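Local coordinates for protein MccF (Escherichia coli, PDB 4IIY) that probably acts as a serine peptidase of the S66 (LD-carboxypeptidase) family that gives self-immunity to the peptide-nucleotide antibiotic microcin C7, at residues I142-T147 and I169-E174. The protein carries 1 engineered substitution. Residues are numbered along the deposited sequence; the frame is centred on the assembly and turned at random.
Sequences IGYADT and IPSFGE. Engineered in segment 142-147: Ala145 (natural residue Ser). With 1EI (5'-O-(L-alpha-glutamylsulfamoyl)inosine), chain K.
Tyr144 reaches from the nucleophile elbow after strand 140-143 to Pro170 and Ser171 on the short helix 168-172, in the active-site pocket of an LD-carboxypeptidase-like fold. The turn is sharp: Ala145, an engineered replacement of the serine predicted to be the nucleophile, has a positive phi of 64°, the strained backbone expected at such an elbow. Tyr144 holds CG between its backbone N and carbonyl carbon (chi1 73°), which carries the ring toward the helix. There Tyr144 OH lies 3.2 Å from Pro170 CB. The ring carbon Tyr144 CE2 rests 3.9 Å from Pro170 CG. The compact proline ring suits this place, offering an apolar surface to the phenol and, with Pro170 CB 4.0 Å from O4' of the bound glutamylsulfamoyl inosine, to the ribose as well. His338, predicted to belong to the charge relay, meets the tyrosine ring edge-to-face. Ser171 is small enough to lie beside the phenol, its OG 3.5 Å from Tyr144 CE2. That hydroxyl also bonds to Ala167 N, and a water joins it to the phenol, 2.7 Å from Ser171 OG and 2.8 Å from Tyr144 OH, so two buried hydroxyls share one polar partner. Beyond the elbow, Asp146 OD2 takes a hydrogen bond from Ser122 N, and Asp146 N donates to the glutamyl carbonyl O of the bound ligand at 3.0 Å, with an N-H...O angle of 154°.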
# COMPACT_ATOMS: atom_id res chain seq x y z
N ILE B 142 20.74 8.47 5.50
CA ILE B 142 19.92 8.26 6.68
C ILE B 142 18.56 8.97 6.58
O ILE B 142 18.45 10.08 6.06
CB ILE B 142 20.69 8.68 7.97
CG1 ILE B 142 19.96 8.24 9.24
CG2 ILE B 142 20.99 10.18 7.96
CD1 ILE B 142 20.86 8.26 10.47
N GLY B 143 17.54 8.27 7.06
CA GLY B 143 16.18 8.79 7.15
C GLY B 143 15.26 7.65 7.52
O GLY B 143 15.73 6.58 7.92
N TYR B 144 13.96 7.86 7.40
CA TYR B 144 13.01 6.81 7.77
C TYR B 144 11.69 7.00 7.04
O TYR B 144 11.58 7.86 6.16
CB TYR B 144 12.86 6.70 9.30
CG TYR B 144 12.10 7.82 9.99
CD1 TYR B 144 10.79 7.61 10.41
CD2 TYR B 144 12.68 9.06 10.24
CE1 TYR B 144 10.08 8.62 11.06
CE2 TYR B 144 11.99 10.05 10.89
CZ TYR B 144 10.69 9.83 11.29
OH TYR B 144 10.02 10.86 11.92
N ALA B 145 10.69 6.20 7.38
CA ALA B 145 9.34 6.41 6.87
C ALA B 145 9.34 6.23 5.35
O ALA B 145 9.88 5.25 4.86
CB ALA B 145 8.82 7.77 7.29
N ASP B 146 8.75 7.15 4.60
CA ASP B 146 8.74 7.02 3.14
C ASP B 146 10.13 6.85 2.54
O ASP B 146 10.30 6.24 1.47
CB ASP B 146 8.07 8.23 2.49
CG ASP B 146 8.04 8.12 0.99
OD1 ASP B 146 7.27 7.28 0.49
OD2 ASP B 146 8.82 8.83 0.32
N THR B 147 11.14 7.42 3.20
CA THR B 147 12.50 7.35 2.67
C THR B 147 13.05 5.92 2.65
O THR B 147 14.07 5.65 2.01
CB THR B 147 13.41 8.31 3.44
OG1 THR B 147 12.69 9.52 3.69
CG2 THR B 147 14.66 8.63 2.63
N ILE B 169 13.81 17.21 10.08
CA ILE B 169 12.65 17.94 10.59
C ILE B 169 11.92 17.20 11.72
O ILE B 169 11.83 17.71 12.84
CB ILE B 169 11.72 18.41 9.44
CG1 ILE B 169 12.49 19.35 8.50
CG2 ILE B 169 10.46 19.07 9.99
CD1 ILE B 169 11.70 19.78 7.27
N PRO B 170 11.40 15.99 11.47
CA PRO B 170 10.68 15.34 12.57
C PRO B 170 11.60 14.95 13.71
O PRO B 170 11.21 15.04 14.87
CB PRO B 170 10.07 14.09 11.91
CG PRO B 170 10.94 13.82 10.73
CD PRO B 170 11.38 15.18 10.24
N SER B 171 12.82 14.51 13.41
CA SER B 171 13.65 13.95 14.47
C SER B 171 14.43 15.01 15.25
O SER B 171 14.44 15.01 16.48
CB SER B 171 14.62 12.91 13.91
OG SER B 171 13.95 11.94 13.13
N PHE B 172 15.11 15.89 14.53
CA PHE B 172 15.95 16.88 15.20
C PHE B 172 15.24 18.20 15.49
O PHE B 172 15.78 19.03 16.21
CB PHE B 172 17.29 17.08 14.47
CG PHE B 172 18.19 15.88 14.57
CD1 PHE B 172 18.55 15.38 15.81
CD2 PHE B 172 18.65 15.23 13.44
CE1 PHE B 172 19.36 14.26 15.92
CE2 PHE B 172 19.47 14.12 13.55
CZ PHE B 172 19.82 13.64 14.79
N GLY B 173 14.03 18.38 14.95
CA GLY B 173 13.19 19.50 15.33
C GLY B 173 12.28 19.21 16.51
O GLY B 173 11.53 20.08 16.96
N GLU B 174 12.32 17.98 17.02
CA GLU B 174 11.60 17.61 18.23
C GLU B 174 12.11 18.44 19.42
O GLU B 174 13.31 18.65 19.58
CB GLU B 174 11.81 16.11 18.50
CG GLU B 174 11.23 15.56 19.81
CD GLU B 174 9.71 15.54 19.87
OE1 GLU B 174 9.04 15.96 18.89
OE2 GLU B 174 9.17 15.08 20.90
O6 1EI K . 1.23 18.44 11.31
C6 1EI K . 1.80 17.55 11.97
N1 1EI K . 1.57 17.40 13.30
C2 1EI K . 2.18 16.45 14.02
N3 1EI K . 3.06 15.57 13.50
C5 1EI K . 2.75 16.62 11.33
C4 1EI K . 3.36 15.62 12.19
N7 1EI K . 3.24 16.43 10.09
C8 1EI K . 4.11 15.39 10.15
N9 1EI K . 4.17 14.91 11.40
C1' 1EI K . 4.98 13.78 11.86
O4' 1EI K . 6.19 13.65 11.13
C2' 1EI K . 4.21 12.50 11.61
O2' 1EI K . 3.43 12.17 12.76
C3' 1EI K . 5.30 11.48 11.36
O3' 1EI K . 5.49 10.69 12.53
C4' 1EI K . 6.57 12.28 11.12
C5' 1EI K . 7.23 11.91 9.80
O5' 1EI K . 6.38 12.21 8.69
SBF 1EI K . 6.69 11.57 7.33
OAE 1EI K . 6.25 12.47 6.29
OAF 1EI K . 8.11 11.35 7.31
NAQ 1EI K . 5.93 10.22 7.30
C 1EI K . 6.01 9.26 6.35
O 1EI K . 6.72 9.27 5.35
CA 1EI K . 5.18 8.04 6.58
N 1EI K . 4.33 8.20 7.75
CB 1EI K . 4.36 7.73 5.33
CG 1EI K . 4.25 6.23 5.10
CD 1EI K . 3.18 5.63 5.98
OE1 1EI K . 2.79 6.27 6.98
OE2 1EI K . 2.72 4.52 5.67
O HOH W 1 11.52 11.48 14.21